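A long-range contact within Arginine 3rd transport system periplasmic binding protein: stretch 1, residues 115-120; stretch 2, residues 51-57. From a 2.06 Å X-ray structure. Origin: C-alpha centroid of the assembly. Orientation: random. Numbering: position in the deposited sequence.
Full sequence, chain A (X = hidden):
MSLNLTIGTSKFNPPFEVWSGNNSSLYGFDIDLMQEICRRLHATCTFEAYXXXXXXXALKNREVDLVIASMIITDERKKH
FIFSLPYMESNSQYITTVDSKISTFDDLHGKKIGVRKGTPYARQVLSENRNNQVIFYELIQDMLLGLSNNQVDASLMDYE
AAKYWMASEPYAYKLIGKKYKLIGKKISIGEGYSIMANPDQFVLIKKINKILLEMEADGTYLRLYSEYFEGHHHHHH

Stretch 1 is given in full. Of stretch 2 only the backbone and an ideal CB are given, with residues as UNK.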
ATOM      1  N   VAL A 115      36.655   5.377  17.907  1.00 19.07           N
ATOM      2  CA  VAL A 115      35.628   6.266  17.378  1.00 19.41           C
ATOM      3  C   VAL A 115      36.163   7.041  16.175  1.00 19.05           C
ATOM      4  O   VAL A 115      37.360   7.310  16.092  1.00 19.57           O
ATOM      5  CB  VAL A 115      35.149   7.258  18.473  1.00 21.61           C
ATOM      6  CG1 VAL A 115      34.520   8.479  17.846  1.00 22.35           C
ATOM      7  CG2 VAL A 115      34.144   6.565  19.394  1.00 19.83           C
ATOM      8  N   ARG A 116      35.276   7.387  15.245  1.00 17.89           N
ATOM      9  CA  ARG A 116      35.661   8.132  14.049  1.00 17.12           C
ATOM     10  C   ARG A 116      35.756   9.618  14.398  1.00 18.95           C
ATOM     11  O   ARG A 116      34.762  10.239  14.781  1.00 18.76           O
ATOM     12  CB  ARG A 116      34.620   7.929  12.946  1.00 17.62           C
ATOM     13  CG  ARG A 116      35.021   8.444  11.566  1.00 18.23           C
ATOM     14  CD  ARG A 116      33.841   8.362  10.608  1.00 17.91           C
ATOM     15  NE  ARG A 116      34.231   8.524   9.211  1.00 16.72           N
ATOM     16  CZ  ARG A 116      33.377   8.578   8.194  1.00 17.01           C
ATOM     17  NH1 ARG A 116      32.068   8.490   8.414  1.00 19.44           N
ATOM     18  NH2 ARG A 116      33.830   8.696   6.953  1.00 17.59           N
ATOM     19  N   LYS A 117      36.951  10.184  14.263  1.00 18.45           N
ATOM     20  CA  LYS A 117      37.170  11.594  14.578  1.00 18.52           C
ATOM     21  C   LYS A 117      36.212  12.512  13.817  1.00 16.97           C
ATOM     22  O   LYS A 117      36.097  12.424  12.602  1.00 16.67           O
ATOM     23  CB  LYS A 117      38.617  11.989  14.258  1.00 20.00           C
ATOM     24  CG  LYS A 117      38.952  13.427  14.651  1.00 24.04           C
ATOM     25  CD  LYS A 117      40.389  13.800  14.312  1.00 26.51           C
ATOM     26  CE  LYS A 117      40.712  15.204  14.811  1.00 29.66           C
ATOM     27  NZ  LYS A 117      42.111  15.624  14.498  1.00 31.58           N
ATOM     28  N   GLY A 118      35.539  13.402  14.543  1.00 17.37           N
ATOM     29  CA  GLY A 118      34.603  14.318  13.911  1.00 18.40           C
ATOM     30  C   GLY A 118      33.147  13.997  14.218  1.00 20.59           C
ATOM     31  O   GLY A 118      32.272  14.840  14.029  1.00 19.16           O
ATOM     32  N   THR A 119      32.881  12.777  14.685  1.00 20.96           N
ATOM     33  CA  THR A 119      31.518  12.374  15.022  1.00 20.63           C
ATOM     34  C   THR A 119      31.243  12.666  16.490  1.00 20.00           C
ATOM     35  O   THR A 119      32.156  12.973  17.253  1.00 20.82           O
ATOM     36  CB  THR A 119      31.282  10.854  14.810  1.00 21.98           C
ATOM     37  OG1 THR A 119      32.082  10.109  15.740  1.00 22.70           O
ATOM     38  CG2 THR A 119      31.625  10.445  13.395  1.00 22.37           C
ATOM     39  N   PRO A 120      29.971  12.580  16.903  1.00 19.58           N
ATOM     40  CA  PRO A 120      29.619  12.839  18.300  1.00 18.52           C
ATOM     41  C   PRO A 120      29.747  11.566  19.133  1.00 17.74           C
ATOM     42  O   PRO A 120      29.323  11.524  20.288  1.00 17.12           O
ATOM     43  CB  PRO A 120      28.181  13.321  18.196  1.00 20.12           C
ATOM     44  CG  PRO A 120      27.643  12.448  17.104  1.00 20.47           C
ATOM     45  CD  PRO A 120      28.760  12.471  16.069  1.00 20.38           C
ATOM     46  N   UNK A  51      38.464  13.304   3.878  1.00 27.03           N
ATOM     47  CA  UNK A  51      38.503  12.440   5.038  1.00 26.75           C
ATOM     48  C   UNK A  51      37.407  13.078   5.895  1.00 26.00           C
ATOM     49  O   UNK A  51      37.367  14.301   6.034  1.00 25.03           O
ATOM     50  CB  UNK A  51      39.872  12.370   5.717  1.00 26.75           C
ATOM     51  N   UNK A  52      36.518  12.258   6.448  1.00 24.60           N
ATOM     52  CA  UNK A  52      35.397  12.747   7.253  1.00 23.84           C
ATOM     53  C   UNK A  52      35.612  14.063   8.013  1.00 25.08           C
ATOM     54  O   UNK A  52      34.878  15.035   7.806  1.00 23.86           O
ATOM     55  CB  UNK A  52      35.027  11.664   8.269  1.00 23.84           C
ATOM     56  N   UNK A  53      36.607  14.095   8.896  1.00 25.57           N
ATOM     57  CA  UNK A  53      36.874  15.289   9.696  1.00 27.76           C
ATOM     58  C   UNK A  53      37.178  16.563   8.895  1.00 27.06           C
ATOM     59  O   UNK A  53      36.969  17.668   9.392  1.00 26.35           O
ATOM     60  CB  UNK A  53      38.053  15.002  10.629  1.00 27.76           C
ATOM     61  N   UNK A  54      37.671  16.418   7.668  1.00 25.16           N
ATOM     62  CA  UNK A  54      37.985  17.588   6.857  1.00 26.17           C
ATOM     63  C   UNK A  54      36.756  18.197   6.183  1.00 25.95           C
ATOM     64  O   UNK A  54      36.827  19.303   5.642  1.00 26.51           O
ATOM     65  CB  UNK A  54      39.018  17.213   5.793  1.00 26.17           C
ATOM     66  N   UNK A  55      35.635  17.483   6.217  1.00 24.59           N
ATOM     67  CA  UNK A  55      34.405  17.955   5.589  1.00 23.49           C
ATOM     68  C   UNK A  55      33.919  19.283   6.153  1.00 23.79           C
ATOM     69  O   UNK A  55      33.433  20.141   5.414  1.00 22.45           O
ATOM     70  CB  UNK A  55      33.306  16.902   5.749  1.00 23.49           C
ATOM     71  N   UNK A  56      34.052  19.444   7.465  1.00 24.95           N
ATOM     72  CA  UNK A  56      33.620  20.658   8.139  1.00 27.02           C
ATOM     73  C   UNK A  56      34.339  21.911   7.618  1.00 28.75           C
ATOM     74  O   UNK A  56      33.692  22.885   7.226  1.00 28.10           O
ATOM     75  CB  UNK A  56      33.849  20.517   9.645  1.00 27.02           C
ATOM     76  N   UNK A  57      35.684  21.904   7.603  1.00 30.21           N
ATOM     77  CA  UNK A  57      36.367  23.097   7.098  1.00 30.41           C
ATOM     78  C   UNK A  57      36.136  23.292   5.599  1.00 29.85           C
ATOM     79  O   UNK A  57      36.025  24.423   5.125  1.00 29.83           O
ATOM     80  CB  UNK A  57      37.867  23.004   7.384  1.00 30.41           C
TER

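At position 51 CA-to-CB runs sideways to stretch 1, and nothing of that stretch lies within 5.5 Å of the ideal CB. The contact therefore sets no preference, and many side chains would fit. The residue is Ile 51, whose end leads away from stretch 1.

At position 52 the CA-to-CB bond points toward stretch 1, and the ideal CB sits 3.4 Å from Arg 116 NE and 4.5 Å from Lys 117 O. Beyond it lies a mixed surface, with the methylenes of Arg 116 and the methyl of Thr 119 beside polar backbone, that would suit a large flat or flexible hydrophobic side chain such as Phe, Tyr, Leu or Met. The residue is Phe 52. Arg 116 CD lies over one face of its ring, while Lys 117 O and Gly 118 C approach the edge, the former 3.3 Å from CD2. Phe 52 CE2 also lies 3.5 Å from Thr 119 CG2, and Phe 52 CB covers one face of the guanidinium. Water 1 accepts hydrogen bonds from Phe 52 N and Arg 116 NH2 (both 3.2 Å), joining the stretches where no direct hydrogen bond does.

Position 53 also points toward stretch 1, near the type II turn from Arg 116 to Thr 119. Its ideal CB is 3.8 Å from Lys 117 O, and the extended Lys 117 side chain offers a positive charge, so Asp or Glu would suit, and Asn or Gln could be accommodated. The residue is Asp 53. Its OD1 forms a long salt bridge with Lys 117 NZ (3.7 Å), and OD2 packs 3.7 Å from Gly 118 CA. Water 2 accepts from Asp 53 N (3.0 Å) and donates to Lys 117 O (2.7 Å).

Position 54 is out of reach of stretch 1, so this contact sets no preference there; the residue is Asp 54.

Position 55 points toward stretch 1 but finds nothing within 5.5 Å of its ideal CB, leaving the choice wide. The residue is Leu 55, whose CD1 comes no closer than 6.4 Å to Arg 116 NH2.

Position 56 points toward stretch 1 across a gap that only a long side chain could span, such as Phe, Tyr or Met. Phe 56 does so, bringing CZ to 3.6 Å from Gly 118 O.

Position 57 is out of reach and unconstrained by this contact; its phi of -68° permits proline, and the residue is Pro 57.

Stretch 2, residues 51-57: IFDDLFP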
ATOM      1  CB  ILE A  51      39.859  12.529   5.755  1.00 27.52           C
ATOM      2  CG1 ILE A  51      40.946  11.907   4.878  1.00 28.56           C
ATOM      3  CG2 ILE A  51      39.792  11.823   7.099  1.00 26.25           C
ATOM      4  CD1 ILE A  51      42.317  11.929   5.511  1.00 29.35           C
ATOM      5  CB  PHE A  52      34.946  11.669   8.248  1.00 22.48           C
ATOM      6  CG  PHE A  52      33.677  12.020   8.982  1.00 21.18           C
ATOM      7  CD1 PHE A  52      32.445  11.965   8.334  1.00 22.55           C
ATOM      8  CD2 PHE A  52      33.718  12.453  10.303  1.00 21.61           C
ATOM      9  CE1 PHE A  52      31.270  12.341   8.988  1.00 21.04           C
ATOM     10  CE2 PHE A  52      32.553  12.835  10.971  1.00 22.05           C
ATOM     11  CZ  PHE A  52      31.323  12.779  10.309  1.00 23.18           C
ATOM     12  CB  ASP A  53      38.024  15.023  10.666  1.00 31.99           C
ATOM     13  CG  ASP A  53      38.024  15.984  11.836  1.00 35.39           C
ATOM     14  OD1 ASP A  53      39.075  16.130  12.494  1.00 37.62           O
ATOM     15  OD2 ASP A  53      36.960  16.586  12.100  1.00 37.21           O
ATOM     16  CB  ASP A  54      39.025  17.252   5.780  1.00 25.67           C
ATOM     17  CG  ASP A  54      40.416  17.008   6.354  1.00 27.29           C
ATOM     18  OD1 ASP A  54      40.729  17.546   7.438  1.00 27.55           O
ATOM     19  OD2 ASP A  54      41.203  16.288   5.705  1.00 28.33           O
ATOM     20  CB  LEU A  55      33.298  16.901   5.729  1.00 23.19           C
ATOM     21  CG  LEU A  55      33.413  15.661   4.837  1.00 22.29           C
ATOM     22  CD1 LEU A  55      32.339  14.652   5.216  1.00 20.87           C
ATOM     23  CD2 LEU A  55      33.282  16.075   3.366  1.00 19.56           C
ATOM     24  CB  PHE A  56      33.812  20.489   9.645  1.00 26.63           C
ATOM     25  CG  PHE A  56      33.099  19.282  10.206  1.00 28.85           C
ATOM     26  CD1 PHE A  56      31.714  19.269  10.321  1.00 28.16           C
ATOM     27  CD2 PHE A  56      33.810  18.137  10.568  1.00 27.50           C
ATOM     28  CE1 PHE A  56      31.042  18.139  10.783  1.00 27.28           C
ATOM     29  CE2 PHE A  56      33.146  17.000  11.031  1.00 27.69           C
ATOM     30  CZ  PHE A  56      31.761  17.002  11.136  1.00 27.95           C
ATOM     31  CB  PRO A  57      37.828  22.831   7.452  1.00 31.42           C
ATOM     32  CG  PRO A  57      37.919  21.334   7.374  1.00 32.54           C
ATOM     33  CD  PRO A  57      36.657  20.910   8.088  1.00 30.83           C
TER
HETATM   34  O   HOH W   1      36.624   9.195   5.503  1.00  7.20           O
HETATM   35  O   HOH W   2      37.693  11.812  10.485  1.00 16.56           O
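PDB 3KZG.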